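Local atomic coordinates of phosphoglycerate dehydrogenase (Lactobacillus plantarum, PDB entry 3EVT), a protein that probably catalyses the NAD-dependent oxidation of 3-phosphoglycerate to 3-phosphohydroxypyruvate, the entry step of serine biosynthesis, as a member of the D-isomer-specific 2-hydroxyacid dehydrogenase family. Residues Q40-Y45 with Q61-Q66. Residues are numbered along the deposited sequence; the frame is centred on the assembly and turned at random.
Sequences QIEVMY and QLKFVQ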
loop_
_atom_site.group_PDB
_atom_site.type_symbol
_atom_site.label_atom_id
_atom_site.label_comp_id
_atom_site.label_asym_id
_atom_site.label_seq_id
_atom_site.Cartn_x
_atom_site.Cartn_y
_atom_site.Cartn_z
ATOM N N GLN A 40 -35.605 -9.946 13.892
ATOM C CA GLN A 40 -35.038 -8.615 13.725
ATOM C C GLN A 40 -33.530 -8.615 13.381
ATOM O O GLN A 40 -33.022 -7.704 12.709
ATOM C CB GLN A 40 -35.170 -7.897 15.049
ATOM C CG GLN A 40 -36.590 -7.761 15.511
ATOM C CD GLN A 40 -37.318 -6.957 14.508
ATOM O OE1 GLN A 40 -37.538 -5.740 14.694
ATOM N NE2 GLN A 40 -37.637 -7.597 13.386
ATOM N N ILE A 41 -32.832 -9.613 13.927
ATOM C CA ILE A 41 -31.391 -9.811 13.767
ATOM C C ILE A 41 -30.947 -10.020 12.296
ATOM O O ILE A 41 -31.162 -11.065 11.712
ATOM C CB ILE A 41 -30.944 -11.000 14.689
ATOM C CG1 ILE A 41 -31.351 -10.674 16.130
ATOM C CG2 ILE A 41 -29.458 -11.323 14.540
ATOM C CD1 ILE A 41 -31.208 -11.821 17.132
ATOM N N GLU A 42 -30.298 -9.024 11.702
ATOM C CA GLU A 42 -29.826 -9.243 10.325
ATOM C C GLU A 42 -28.337 -9.571 10.255
ATOM O O GLU A 42 -27.853 -10.125 9.276
ATOM C CB GLU A 42 -30.157 -8.050 9.428
ATOM C CG GLU A 42 -31.645 -7.785 9.310
ATOM C CD GLU A 42 -31.937 -6.593 8.391
ATOM O OE1 GLU A 42 -31.254 -6.427 7.357
ATOM O OE2 GLU A 42 -32.840 -5.802 8.724
ATOM N N VAL A 43 -27.628 -9.212 11.313
ATOM C CA VAL A 43 -26.208 -9.445 11.386
ATOM C C VAL A 43 -25.817 -10.020 12.766
ATOM O O VAL A 43 -26.424 -9.710 13.792
ATOM C CB VAL A 43 -25.460 -8.147 11.156
ATOM C CG1 VAL A 43 -23.956 -8.365 11.312
ATOM C CG2 VAL A 43 -25.860 -7.555 9.787
ATOM N N MET A 44 -24.804 -10.875 12.768
ATOM C CA MET A 44 -24.300 -11.410 13.992
ATOM C C MET A 44 -22.808 -11.129 14.044
ATOM O O MET A 44 -22.045 -11.473 13.120
ATOM C CB MET A 44 -24.642 -12.925 14.083
ATOM C CG MET A 44 -24.551 -13.548 15.510
ATOM S SD MET A 44 -24.969 -15.353 15.537
ATOM C CE MET A 44 -26.308 -15.271 14.369
ATOM N N TYR A 45 -22.390 -10.450 15.098
ATOM C CA TYR A 45 -20.974 -10.303 15.359
ATOM C C TYR A 45 -20.544 -11.366 16.395
ATOM O O TYR A 45 -20.931 -11.273 17.579
ATOM C CB TYR A 45 -20.730 -8.903 15.881
ATOM C CG TYR A 45 -19.301 -8.631 16.257
ATOM C CD1 TYR A 45 -18.244 -9.107 15.489
ATOM C CD2 TYR A 45 -19.001 -7.866 17.378
ATOM C CE1 TYR A 45 -16.887 -8.826 15.856
ATOM C CE2 TYR A 45 -17.682 -7.572 17.730
ATOM C CZ TYR A 45 -16.636 -8.048 16.970
ATOM O OH TYR A 45 -15.362 -7.759 17.395
ATOM N N GLN A 61 -34.424 -13.015 9.347
ATOM C CA GLN A 61 -33.874 -12.152 8.307
ATOM C C GLN A 61 -32.366 -12.069 8.369
ATOM O O GLN A 61 -31.785 -10.998 8.130
ATOM C CB GLN A 61 -34.457 -10.770 8.448
ATOM C CG GLN A 61 -35.958 -10.782 8.339
ATOM C CD GLN A 61 -36.513 -9.394 8.282
ATOM O OE1 GLN A 61 -36.459 -8.739 7.221
ATOM N NE2 GLN A 61 -37.029 -8.910 9.419
ATOM N N LEU A 62 -31.716 -13.177 8.700
ATOM C CA LEU A 62 -30.271 -13.109 8.918
ATOM C C LEU A 62 -29.588 -13.003 7.577
ATOM O O LEU A 62 -29.911 -13.746 6.632
ATOM C CB LEU A 62 -29.743 -14.311 9.704
ATOM C CG LEU A 62 -28.261 -14.320 10.064
ATOM C CD1 LEU A 62 -27.945 -13.242 11.100
ATOM C CD2 LEU A 62 -27.801 -15.721 10.582
ATOM N N LYS A 63 -28.634 -12.075 7.486
ATOM C CA LYS A 63 -27.992 -11.816 6.224
ATOM C C LYS A 63 -26.453 -11.928 6.275
ATOM O O LYS A 63 -25.819 -12.271 5.299
ATOM C CB LYS A 63 -28.442 -10.438 5.734
ATOM C CG LYS A 63 -29.938 -10.319 5.432
ATOM C CD LYS A 63 -30.249 -8.983 4.753
ATOM C CE LYS A 63 -31.577 -8.386 5.232
ATOM N NZ LYS A 63 -32.618 -9.429 5.412
ATOM N N PHE A 64 -25.843 -11.637 7.418
ATOM C CA PHE A 64 -24.382 -11.608 7.506
ATOM C C PHE A 64 -23.937 -12.107 8.880
ATOM O O PHE A 64 -24.326 -11.539 9.874
ATOM C CB PHE A 64 -23.870 -10.165 7.183
ATOM C CG PHE A 64 -22.415 -9.856 7.633
ATOM C CD1 PHE A 64 -21.372 -10.767 7.433
ATOM C CD2 PHE A 64 -22.110 -8.601 8.177
ATOM C CE1 PHE A 64 -20.039 -10.459 7.825
ATOM C CE2 PHE A 64 -20.799 -8.248 8.555
ATOM C CZ PHE A 64 -19.757 -9.195 8.411
ATOM N N VAL A 65 -23.130 -13.182 8.932
ATOM C CA VAL A 65 -22.449 -13.584 10.199
ATOM C C VAL A 65 -20.935 -13.303 10.150
ATOM O O VAL A 65 -20.241 -13.740 9.243
ATOM C CB VAL A 65 -22.680 -15.076 10.531
ATOM C CG1 VAL A 65 -21.892 -15.483 11.783
ATOM C CG2 VAL A 65 -24.154 -15.342 10.755
ATOM N N GLN A 66 -20.425 -12.550 11.107
ATOM C CA GLN A 66 -18.990 -12.370 11.221
ATOM C C GLN A 66 -18.485 -13.225 12.379
ATOM O O GLN A 66 -18.756 -12.889 13.529
ATOM C CB GLN A 66 -18.636 -10.894 11.532
ATOM C CG GLN A 66 -17.157 -10.684 11.838
ATOM C CD GLN A 66 -16.270 -10.626 10.596
ATOM O OE1 GLN A 66 -16.526 -9.814 9.672
ATOM N NE2 GLN A 66 -15.207 -11.486 10.552
HETATM O O HOH W 1 -33.427 -12.936 11.801
#
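E42 and K63 run alongside each other, in the same direction, near the start of the pairing of segments 40-45 and 61-66. E42 is extended beyond CG, whereas K63 bends at its last two torsions, bringing NZ to 3.8 Å from E42 OE1, a long salt bridge. K63 NZ also donates to Q61 O (3.2 Å) from above the carbonyl plane. An alanine in place of K63 would probably leave the E42 carboxylate without this positive partner and Q61 O without the ammonium bond. E42 O accepts from two successive backbone N-H groups, K63 N (2.8 Å) and F64 N (3.1 Å).

The strands then run parallel, as neighbours in the five-stranded parallel sheet of the domain separate from the probable NAD-binding Rossmann domain, in this family probably the substrate-binding domain. They form a beta-alpha-beta crossover through helix 50-56. M44 N donates to F64 O, and Q66 N to M44 O in a nearly straight bond (171°).

On the face toward helix 50-56, the M44 chain bends at chi3 (-39°) and its CE meets L62 CD2 at 4.1 Å. The other face, carrying V43, F64, Y45 and Q66, packs against helix 284-302, with the Y45 ring stacked on F292. There the V43 and F64 side chains lie aslant, V43 CG1 3.6 Å from F64 CD2. Q66 CG sits at the edge of the Y45 ring, 4.1 Å from Y45 CD1, with ring and amide planes 72° apart. Q66 NE2 donates to N89 O, and Q66 OE1 is hydrogen-bonded to N295 ND2.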